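Local structure of interphotoreceptor retinoid-binding protein (Xenopus laevis, 1J7X) at residues P136-E141 against L195-G200; I108-F113 against I144-Y149; F99-L104 against N131-P136. The protein probably carries retinoids between the photoreceptors and the pigment epithelium of the retina, this chain being one functional unit of the whole protein. One frame throughout, in Å; residues are numbered along the deposited sequence.

All three contacts involve one beta-alpha-beta unit, made of strand 108-112, helix 119-137 and strand 142-146. Contact 2 pairs its two strands inside the mixed sheet. Contact 3 sets the helix against strand 100-104, the outermost strand on that side, and its centre lies about 10 Å from that of contact 2. At the end of the same helix, contact 1 brings in the loop 195-200, with its centre about 9 Å from that of contact 3 and about 14 Å from that of contact 2. Contacts 1 and 3 share P136. T140 of contact 1 also reaches contact 2, its CG2 lying 3.5 Å from G109 N.

Contact 1: residues P136-E141 against L195-G200; sequences PITITE and LGKPYG
The polar part of this contact is a short relay that starts at the phenol of Y199 and ends on I137 O. With CG anti to the backbone N (chi1 -164°), the tyrosine ring is carried to the turn, and its hydroxyl donates to T140 OG1, the two oxygens Y199 OH and T140 OG1 being 2.7 Å apart. The threonine oxygen meets the ring at its edge, near the ring plane. T140 holds OG1 in the crowded position between its own N and carbonyl carbon (chi1 68°), from where it donates in turn to I137 O at 2.7 Å, in the carbonyl plane and on a lone pair. The same carbonyl accepts the backbone bond T140 N to I137 O, 3.0 Å long, which closes a type I turn from I137 to T140. I137 O is therefore gripped by two donors of one residue, and it also lies at the edge of the Y199 ring.

Apolar contact comes from I137. Its CD1 meets Y199 CD1 at 3.5 Å, the two side chains crossing obliquely, while CG1 touches the same part of the ring. L143 of the neighbouring strand packs on both residues.

Farther along, the segments are linked through water and a lysine chain. A water lies 3.1 Å from T138 OG1 and donates to P198 O at 2.9 Å; T138 OG1 is also bonded to W134 O. The extended K197 chain crosses T138 at about a right angle, K197 CD being 3.7 Å from T138 OG1, and its amino group goes on to a salt bridge with E135.

The arrangement is that of a type I beta turn leading from the end of a helix toward the next strand of a beta-alpha-beta unit, with the tyrosine of a distant loop laid against it.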
loop_
_atom_site.group_PDB
_atom_site.type_symbol
_atom_site.label_atom_id
_atom_site.label_comp_id
_atom_site.label_asym_id
_atom_site.label_seq_id
_atom_site.Cartn_x
_atom_site.Cartn_y
_atom_site.Cartn_z
ATOM N N PRO A 136 -15.455 -8.247 -20.327
ATOM C CA PRO A 136 -16.325 -9.202 -19.709
ATOM C C PRO A 136 -17.161 -8.668 -18.474
ATOM O O PRO A 136 -18.343 -9.072 -18.254
ATOM C CB PRO A 136 -15.325 -10.294 -19.310
ATOM C CG PRO A 136 -14.256 -10.174 -20.253
ATOM C CD PRO A 136 -14.041 -8.787 -20.411
ATOM N N ILE A 137 -16.573 -7.796 -17.627
ATOM C CA ILE A 137 -17.320 -7.296 -16.434
ATOM C C ILE A 137 -18.302 -6.202 -16.741
ATOM O O ILE A 137 -19.079 -5.848 -15.910
ATOM C CB ILE A 137 -16.322 -6.804 -15.334
ATOM C CG1 ILE A 137 -15.562 -5.600 -15.752
ATOM C CG2 ILE A 137 -15.411 -7.861 -14.950
ATOM C CD1 ILE A 137 -14.702 -5.024 -14.597
ATOM N N THR A 138 -18.266 -5.660 -17.978
ATOM C CA THR A 138 -19.192 -4.620 -18.335
ATOM C C THR A 138 -20.680 -4.911 -18.091
ATOM O O THR A 138 -21.450 -4.008 -17.696
ATOM C CB THR A 138 -19.089 -4.215 -19.793
ATOM O OG1 THR A 138 -17.832 -3.677 -19.999
ATOM C CG2 THR A 138 -19.966 -2.929 -19.974
ATOM N N ILE A 139 -21.040 -6.150 -18.247
ATOM C CA ILE A 139 -22.422 -6.584 -18.075
ATOM C C ILE A 139 -22.842 -6.551 -16.563
ATOM O O ILE A 139 -24.007 -6.392 -16.258
ATOM C CB ILE A 139 -22.586 -7.989 -18.610
ATOM C CG1 ILE A 139 -24.053 -8.449 -18.518
ATOM C CG2 ILE A 139 -21.697 -9.026 -17.944
ATOM C CD1 ILE A 139 -24.999 -7.744 -19.430
ATOM N N THR A 140 -21.902 -6.702 -15.640
ATOM C CA THR A 140 -22.256 -6.769 -14.198
ATOM C C THR A 140 -22.708 -5.474 -13.534
ATOM O O THR A 140 -22.407 -4.356 -13.985
ATOM C CB THR A 140 -21.088 -7.359 -13.429
ATOM O OG1 THR A 140 -19.967 -6.455 -13.421
ATOM C CG2 THR A 140 -20.612 -8.665 -14.063
ATOM N N GLU A 141 -23.417 -5.577 -12.390
ATOM C CA GLU A 141 -23.909 -4.413 -11.747
ATOM C C GLU A 141 -23.052 -4.159 -10.471
ATOM O O GLU A 141 -23.071 -3.091 -9.924
ATOM C CB GLU A 141 -25.363 -4.614 -11.357
ATOM C CG GLU A 141 -26.315 -4.485 -12.554
ATOM C CD GLU A 141 -26.096 -3.195 -13.306
ATOM O OE1 GLU A 141 -25.758 -2.175 -12.678
ATOM O OE2 GLU A 141 -26.229 -3.154 -14.553
ATOM N N LEU A 195 -7.326 2.597 -21.381
ATOM C CA LEU A 195 -7.518 1.763 -22.560
ATOM C C LEU A 195 -8.615 0.740 -22.147
ATOM O O LEU A 195 -8.420 -0.079 -21.223
ATOM C CB LEU A 195 -6.202 1.076 -22.938
ATOM C CG LEU A 195 -6.262 0.367 -24.272
ATOM C CD1 LEU A 195 -6.261 1.400 -25.339
ATOM C CD2 LEU A 195 -5.234 -0.602 -24.518
ATOM N N GLY A 196 -9.639 0.691 -22.949
ATOM C CA GLY A 196 -10.695 -0.279 -22.656
ATOM C C GLY A 196 -11.745 0.426 -21.835
ATOM O O GLY A 196 -11.575 1.594 -21.511
ATOM N N LYS A 197 -12.871 -0.234 -21.597
ATOM C CA LYS A 197 -14.026 0.405 -20.957
ATOM C C LYS A 197 -13.841 0.525 -19.465
ATOM O O LYS A 197 -13.553 -0.440 -18.772
ATOM C CB LYS A 197 -15.256 -0.447 -21.153
ATOM C CG LYS A 197 -15.763 -0.468 -22.618
ATOM C CD LYS A 197 -16.814 -1.522 -22.813
ATOM C CE LYS A 197 -17.284 -1.558 -24.233
ATOM N NZ LYS A 197 -18.065 -2.833 -24.422
ATOM N N PRO A 198 -13.906 1.731 -18.935
ATOM C CA PRO A 198 -13.827 1.867 -17.481
ATOM C C PRO A 198 -15.069 1.224 -16.880
ATOM O O PRO A 198 -16.134 1.099 -17.524
ATOM C CB PRO A 198 -13.799 3.414 -17.268
ATOM C CG PRO A 198 -14.216 3.976 -18.421
ATOM C CD PRO A 198 -13.829 3.051 -19.580
ATOM N N TYR A 199 -14.914 0.694 -15.681
ATOM C CA TYR A 199 -16.022 0.097 -14.989
ATOM C C TYR A 199 -16.931 1.237 -14.550
ATOM O O TYR A 199 -18.048 1.038 -14.304
ATOM C CB TYR A 199 -15.583 -0.663 -13.702
ATOM C CG TYR A 199 -16.641 -1.592 -13.204
ATOM C CD1 TYR A 199 -17.144 -2.581 -14.007
ATOM C CD2 TYR A 199 -17.145 -1.528 -11.934
ATOM C CE1 TYR A 199 -18.103 -3.458 -13.519
ATOM C CE2 TYR A 199 -18.155 -2.340 -11.499
ATOM C CZ TYR A 199 -18.645 -3.310 -12.292
ATOM O OH TYR A 199 -19.588 -4.292 -11.787
ATOM N N GLY A 200 -16.384 2.421 -14.386
ATOM C CA GLY A 200 -17.170 3.560 -14.029
ATOM C C GLY A 200 -17.178 3.815 -12.501
ATOM O O GLY A 200 -16.694 3.050 -11.706
HETATM O O HOH W 1 -17.809 -1.134 -18.284
#

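Contact 2: residues I108-F113 against I144-Y149; sequences IGYLRF and IIDLRY
Both Y110 and D146 hold CG anti to the backbone N (chi1 176° and -167°), which sends the phenol along the sheet to the carboxylate on the same face. R112 takes the same first torsion and stays extended as far as NE, so that its guanidinium reaches Y149.

Beneath these groups two parallel strands pair at a 19° angle. I144 N donates to G109 O, L111 N to I144 O, and D146 N to L111 O at 2.8 Å, the last two bonds running nearly along the C=O axis. L111 and I145 point to the other face of the sheet, where F113 CE1 touches I145 CG2 and the F113 ring takes L147 CD2 on one face.

Y110 OH donates to the anti lone pair of D146 OD2 at 2.5 Å, a short bond. R148 comes side-on from above the carboxylate plane, with NH2 2.8 Å from D146 OD2 and NE 2.9 Å from D146 OD1. D146 OD1 also accepts R148 N at 3.1 Å, forming an Asx turn. Y149 CD2 lies 3.3 Å above the centre of the R112 guanidinium, whose salt bridge is with D114.

In place of D146, an alanine would remove both carboxylate oxygens, and would probably leave R148 and the phenol of Y110 without their buried partner and loosen the turn.

With two donors on each oxygen and an arginine alongside, D146 is likely to remain ionised despite its burial.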
loop_
_atom_site.group_PDB
_atom_site.type_symbol
_atom_site.label_atom_id
_atom_site.label_comp_id
_atom_site.label_asym_id
_atom_site.label_seq_id
_atom_site.Cartn_x
_atom_site.Cartn_y
_atom_site.Cartn_z
ATOM N N ILE A 108 -22.791 -10.720 -10.602
ATOM C CA ILE A 108 -21.797 -10.036 -9.788
ATOM C C ILE A 108 -20.453 -10.419 -10.427
ATOM O O ILE A 108 -20.204 -11.464 -10.546
ATOM C CB ILE A 108 -21.781 -10.630 -8.377
ATOM C CG1 ILE A 108 -23.088 -10.419 -7.587
ATOM C CG2 ILE A 108 -20.570 -10.142 -7.570
ATOM C CD1 ILE A 108 -23.230 -9.069 -7.408
ATOM N N GLY A 109 -19.643 -9.451 -10.790
ATOM C CA GLY A 109 -18.359 -9.676 -11.402
ATOM C C GLY A 109 -17.366 -10.081 -10.326
ATOM O O GLY A 109 -17.423 -9.476 -9.211
ATOM N N TYR A 110 -16.482 -11.014 -10.659
ATOM C CA TYR A 110 -15.423 -11.443 -9.780
ATOM C C TYR A 110 -14.079 -11.291 -10.515
ATOM O O TYR A 110 -13.942 -11.801 -11.686
ATOM C CB TYR A 110 -15.572 -12.920 -9.397
ATOM C CG TYR A 110 -14.412 -13.444 -8.552
ATOM C CD1 TYR A 110 -14.342 -13.157 -7.158
ATOM C CD2 TYR A 110 -13.379 -14.150 -9.120
ATOM C CE1 TYR A 110 -13.271 -13.648 -6.392
ATOM C CE2 TYR A 110 -12.331 -14.544 -8.361
ATOM C CZ TYR A 110 -12.259 -14.326 -6.989
ATOM O OH TYR A 110 -11.225 -14.822 -6.266
ATOM N N LEU A 111 -13.182 -10.481 -9.963
ATOM C CA LEU A 111 -11.846 -10.204 -10.554
ATOM C C LEU A 111 -10.804 -10.522 -9.544
ATOM O O LEU A 111 -10.787 -9.970 -8.430
ATOM C CB LEU A 111 -11.715 -8.738 -10.939
ATOM C CG LEU A 111 -10.368 -8.232 -11.318
ATOM C CD1 LEU A 111 -9.758 -9.029 -12.434
ATOM C CD2 LEU A 111 -10.487 -6.843 -11.674
ATOM N N ARG A 112 -9.939 -11.481 -9.841
ATOM C CA ARG A 112 -8.810 -11.786 -9.031
ATOM C C ARG A 112 -7.534 -11.638 -9.771
ATOM O O ARG A 112 -7.450 -12.078 -10.938
ATOM C CB ARG A 112 -8.872 -13.207 -8.424
ATOM C CG ARG A 112 -7.616 -13.643 -7.707
ATOM C CD ARG A 112 -7.726 -15.002 -7.114
ATOM N NE ARG A 112 -6.432 -15.470 -6.672
ATOM C CZ ARG A 112 -6.220 -16.665 -6.212
ATOM N NH1 ARG A 112 -7.247 -17.554 -6.162
ATOM N NH2 ARG A 112 -4.989 -17.035 -5.849
ATOM N N PHE A 113 -6.486 -11.042 -9.096
ATOM C CA PHE A 113 -5.142 -11.009 -9.605
ATOM C C PHE A 113 -4.242 -10.893 -8.362
ATOM O O PHE A 113 -4.703 -10.336 -7.373
ATOM C CB PHE A 113 -4.863 -9.969 -10.671
ATOM C CG PHE A 113 -5.134 -8.540 -10.248
ATOM C CD1 PHE A 113 -6.427 -8.086 -10.095
ATOM C CD2 PHE A 113 -4.079 -7.711 -9.940
ATOM C CE1 PHE A 113 -6.645 -6.836 -9.725
ATOM C CE2 PHE A 113 -4.346 -6.423 -9.621
ATOM C CZ PHE A 113 -5.586 -6.006 -9.485
ATOM N N ILE A 144 -16.535 -7.553 -7.423
ATOM C CA ILE A 144 -15.737 -7.998 -6.278
ATOM C C ILE A 144 -14.335 -8.111 -6.738
ATOM O O ILE A 144 -14.072 -8.937 -7.598
ATOM C CB ILE A 144 -16.201 -9.356 -5.712
ATOM C CG1 ILE A 144 -17.574 -9.188 -5.029
ATOM C CG2 ILE A 144 -15.260 -9.852 -4.702
ATOM C CD1 ILE A 144 -18.607 -8.505 -5.835
ATOM N N ILE A 145 -13.399 -7.366 -6.183
ATOM C CA ILE A 145 -11.998 -7.452 -6.556
ATOM C C ILE A 145 -11.311 -8.182 -5.405
ATOM O O ILE A 145 -11.295 -7.689 -4.255
ATOM C CB ILE A 145 -11.413 -6.020 -6.765
ATOM C CG1 ILE A 145 -12.226 -5.193 -7.753
ATOM C CG2 ILE A 145 -9.892 -6.130 -7.117
ATOM C CD1 ILE A 145 -11.615 -3.800 -7.948
ATOM N N ASP A 146 -10.829 -9.383 -5.695
ATOM C CA ASP A 146 -10.229 -10.246 -4.727
ATOM C C ASP A 146 -8.682 -10.039 -4.605
ATOM O O ASP A 146 -7.944 -10.405 -5.489
ATOM C CB ASP A 146 -10.503 -11.681 -5.074
ATOM C CG ASP A 146 -10.181 -12.611 -3.955
ATOM O OD1 ASP A 146 -9.534 -12.208 -2.947
ATOM O OD2 ASP A 146 -10.620 -13.786 -4.041
ATOM N N LEU A 147 -8.192 -9.360 -3.532
ATOM C CA LEU A 147 -6.806 -9.153 -3.342
ATOM C C LEU A 147 -6.235 -9.928 -2.193
ATOM O O LEU A 147 -5.122 -9.646 -1.669
ATOM C CB LEU A 147 -6.567 -7.630 -3.078
ATOM C CG LEU A 147 -6.992 -6.746 -4.187
ATOM C CD1 LEU A 147 -6.766 -5.104 -3.762
ATOM C CD2 LEU A 147 -6.359 -7.095 -5.499
ATOM N N ARG A 148 -7.013 -10.881 -1.737
ATOM C CA ARG A 148 -6.574 -11.719 -0.629
ATOM C C ARG A 148 -5.265 -12.418 -0.867
ATOM O O ARG A 148 -4.596 -12.759 0.110
ATOM C CB ARG A 148 -7.629 -12.801 -0.218
ATOM C CG ARG A 148 -8.880 -12.168 0.383
ATOM C CD ARG A 148 -9.999 -13.210 0.596
ATOM N NE ARG A 148 -10.442 -13.775 -0.648
ATOM C CZ ARG A 148 -11.330 -14.768 -0.745
ATOM N NH1 ARG A 148 -11.936 -15.197 0.364
ATOM N NH2 ARG A 148 -11.696 -15.222 -1.940
ATOM N N TYR A 149 -4.909 -12.703 -2.121
ATOM C CA TYR A 149 -3.678 -13.379 -2.432
ATOM C C TYR A 149 -2.667 -12.502 -3.113
ATOM O O TYR A 149 -1.708 -12.974 -3.688
ATOM C CB TYR A 149 -4.073 -14.601 -3.370
ATOM C CG TYR A 149 -5.291 -15.338 -2.844
ATOM C CD1 TYR A 149 -5.178 -16.177 -1.802
ATOM C CD2 TYR A 149 -6.584 -15.027 -3.304
ATOM C CE1 TYR A 149 -6.294 -16.817 -1.254
ATOM C CE2 TYR A 149 -7.702 -15.642 -2.773
ATOM C CZ TYR A 149 -7.543 -16.580 -1.767
ATOM O OH TYR A 149 -8.667 -17.131 -1.153
#

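Contact 3: residues F99-L104 against N131-P136; sequences FKVSIL and NTVWEP
V101 is the side chain of strand 100-104 that points at helix 119-137 with its CB. V101 CB already lies 3.7 Å from T132 O, the carbonyl nearest to it across the contact. Of the two methyls, CG1 is anti to the backbone N (chi1 -177°). V101 CG1 passes 3.9 Å from T132 O and then reaches the proline ring, 4.4 Å from P136 CB. The other tip comes closer: V101 CG2 sits 3.2 Å from T132 O, a tight approach, and 4.0 Å from V133 CG2. The T132 carbonyl stands on a kinked, pi-widened part of the helix, and P136, four residues on, has no N-H to offer it.

The strand and helix segments run in similar directions, 29° apart, with axes 8.4 Å apart at their closest, and no hydrogen bond joins them. Strand 100-104 is the outermost on this side of the mixed sheet and pairs antiparallel with 108-112; helix 119-137 follows that strand, so a beta-beta-alpha succession is formed, in keeping with the beta-beta-alpha spiral of the ClpP-crotonase clan.

V133 CG2 serves a second neighbour as well. V133 CG2 lies 3.8 Å from F99 CB and comes obliquely to the F99 ring, the two side chains crossing at about a right angle. The methyl of T132 also touches F99 CB, and F99 O as well, while T132 OG1 is hydrogen-bonded to N96. The ring of F99 also meets that of F113. Toward the far end of the strand, the bent chain of I103 brings I103 CD1 to 3.7 Å from P136 O.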
loop_
_atom_site.group_PDB
_atom_site.type_symbol
_atom_site.label_atom_id
_atom_site.label_comp_id
_atom_site.label_asym_id
_atom_site.label_seq_id
_atom_site.Cartn_x
_atom_site.Cartn_y
_atom_site.Cartn_z
ATOM N N PHE A 99 -4.968 -12.603 -14.670
ATOM C CA PHE A 99 -6.300 -12.101 -14.194
ATOM C C PHE A 99 -7.365 -13.137 -14.324
ATOM O O PHE A 99 -7.633 -13.561 -15.447
ATOM C CB PHE A 99 -6.722 -10.878 -14.956
ATOM C CG PHE A 99 -5.741 -9.745 -14.953
ATOM C CD1 PHE A 99 -5.765 -8.795 -13.910
ATOM C CD2 PHE A 99 -4.756 -9.610 -15.871
ATOM C CE1 PHE A 99 -4.871 -7.842 -13.909
ATOM C CE2 PHE A 99 -3.891 -8.622 -15.892
ATOM C CZ PHE A 99 -3.971 -7.654 -14.912
ATOM N N LYS A 100 -7.997 -13.556 -13.226
ATOM C CA LYS A 100 -9.107 -14.497 -13.203
ATOM C C LYS A 100 -10.396 -13.712 -13.093
ATOM O O LYS A 100 -10.601 -12.965 -12.108
ATOM C CB LYS A 100 -8.955 -15.444 -12.032
ATOM C CG LYS A 100 -10.172 -16.350 -11.742
ATOM C CD LYS A 100 -9.959 -17.146 -10.429
ATOM C CE LYS A 100 -10.954 -18.231 -10.231
ATOM N NZ LYS A 100 -12.344 -17.777 -10.104
ATOM N N VAL A 101 -11.247 -13.845 -14.101
ATOM C CA VAL A 101 -12.472 -13.140 -14.141
ATOM C C VAL A 101 -13.652 -14.123 -14.264
ATOM O O VAL A 101 -13.582 -14.982 -15.204
ATOM C CB VAL A 101 -12.512 -12.207 -15.329
ATOM C CG1 VAL A 101 -13.760 -11.387 -15.360
ATOM C CG2 VAL A 101 -11.270 -11.328 -15.302
ATOM N N SER A 102 -14.651 -13.963 -13.383
ATOM C CA SER A 102 -15.884 -14.828 -13.368
ATOM C C SER A 102 -17.073 -13.939 -13.292
ATOM O O SER A 102 -17.037 -12.812 -12.724
ATOM C CB SER A 102 -15.928 -15.789 -12.122
ATOM O OG SER A 102 -14.726 -16.519 -11.955
ATOM N N ILE A 103 -18.205 -14.426 -13.797
ATOM C CA ILE A 103 -19.407 -13.711 -13.615
ATOM C C ILE A 103 -20.178 -14.617 -12.649
ATOM O O ILE A 103 -20.634 -15.717 -13.041
ATOM C CB ILE A 103 -20.186 -13.516 -14.893
ATOM C CG1 ILE A 103 -19.381 -12.772 -15.971
ATOM C CG2 ILE A 103 -21.512 -12.828 -14.573
ATOM C CD1 ILE A 103 -18.981 -11.396 -15.480
ATOM N N LEU A 104 -20.287 -14.200 -11.389
ATOM C CA LEU A 104 -20.967 -14.997 -10.376
ATOM C C LEU A 104 -22.473 -14.863 -10.543
ATOM O O LEU A 104 -22.937 -13.848 -11.024
ATOM C CB LEU A 104 -20.586 -14.503 -8.964
ATOM C CG LEU A 104 -19.061 -14.562 -8.735
ATOM C CD1 LEU A 104 -18.717 -13.954 -7.339
ATOM C CD2 LEU A 104 -18.394 -15.936 -8.961
ATOM N N ASN A 131 -9.633 -7.432 -23.158
ATOM C CA ASN A 131 -10.396 -8.616 -23.476
ATOM C C ASN A 131 -10.623 -9.477 -22.221
ATOM O O ASN A 131 -11.672 -10.044 -22.033
ATOM C CB ASN A 131 -9.612 -9.478 -24.495
ATOM C CG ASN A 131 -9.488 -8.799 -25.829
ATOM O OD1 ASN A 131 -10.432 -8.124 -26.247
ATOM N ND2 ASN A 131 -8.333 -8.980 -26.513
ATOM N N THR A 132 -9.613 -9.587 -21.348
ATOM C CA THR A 132 -9.762 -10.470 -20.173
ATOM C C THR A 132 -10.605 -9.852 -19.051
ATOM O O THR A 132 -11.397 -10.529 -18.386
ATOM C CB THR A 132 -8.404 -10.809 -19.710
ATOM O OG1 THR A 132 -7.693 -11.445 -20.785
ATOM C CG2 THR A 132 -8.338 -11.848 -18.532
ATOM N N VAL A 133 -10.469 -8.588 -18.858
ATOM C CA VAL A 133 -11.076 -7.962 -17.668
ATOM C C VAL A 133 -12.150 -6.978 -18.008
ATOM O O VAL A 133 -13.271 -7.235 -17.750
ATOM C CB VAL A 133 -10.024 -7.267 -16.823
ATOM C CG1 VAL A 133 -10.679 -6.583 -15.583
ATOM C CG2 VAL A 133 -8.999 -8.225 -16.423
ATOM N N TRP A 134 -11.811 -5.847 -18.635
ATOM C CA TRP A 134 -12.686 -4.744 -18.786
ATOM C C TRP A 134 -13.982 -5.031 -19.572
ATOM O O TRP A 134 -15.035 -4.626 -19.157
ATOM C CB TRP A 134 -11.932 -3.509 -19.314
ATOM C CG TRP A 134 -10.701 -3.230 -18.429
ATOM C CD1 TRP A 134 -9.429 -3.219 -18.823
ATOM C CD2 TRP A 134 -10.690 -3.004 -17.015
ATOM N NE1 TRP A 134 -8.594 -3.003 -17.740
ATOM C CE2 TRP A 134 -9.368 -2.827 -16.626
ATOM C CE3 TRP A 134 -11.703 -2.934 -16.031
ATOM C CZ2 TRP A 134 -9.019 -2.660 -15.299
ATOM C CZ3 TRP A 134 -11.367 -2.653 -14.728
ATOM C CH2 TRP A 134 -10.017 -2.548 -14.393
ATOM N N GLU A 135 -13.839 -5.756 -20.660
ATOM C CA GLU A 135 -15.035 -6.092 -21.474
ATOM C C GLU A 135 -15.912 -7.088 -20.771
ATOM O O GLU A 135 -17.078 -6.793 -20.611
ATOM C CB GLU A 135 -14.633 -6.569 -22.861
ATOM C CG GLU A 135 -15.950 -7.086 -23.619
ATOM C CD GLU A 135 -17.071 -6.071 -23.805
ATOM O OE1 GLU A 135 -16.832 -4.858 -23.893
ATOM O OE2 GLU A 135 -18.297 -6.525 -23.916
ATOM N N PRO A 136 -15.455 -8.247 -20.327
ATOM C CA PRO A 136 -16.325 -9.202 -19.709
ATOM C C PRO A 136 -17.161 -8.668 -18.474
ATOM O O PRO A 136 -18.343 -9.072 -18.254
ATOM C CB PRO A 136 -15.325 -10.294 -19.310
ATOM C CG PRO A 136 -14.256 -10.174 -20.253
ATOM C CD PRO A 136 -14.041 -8.787 -20.411
#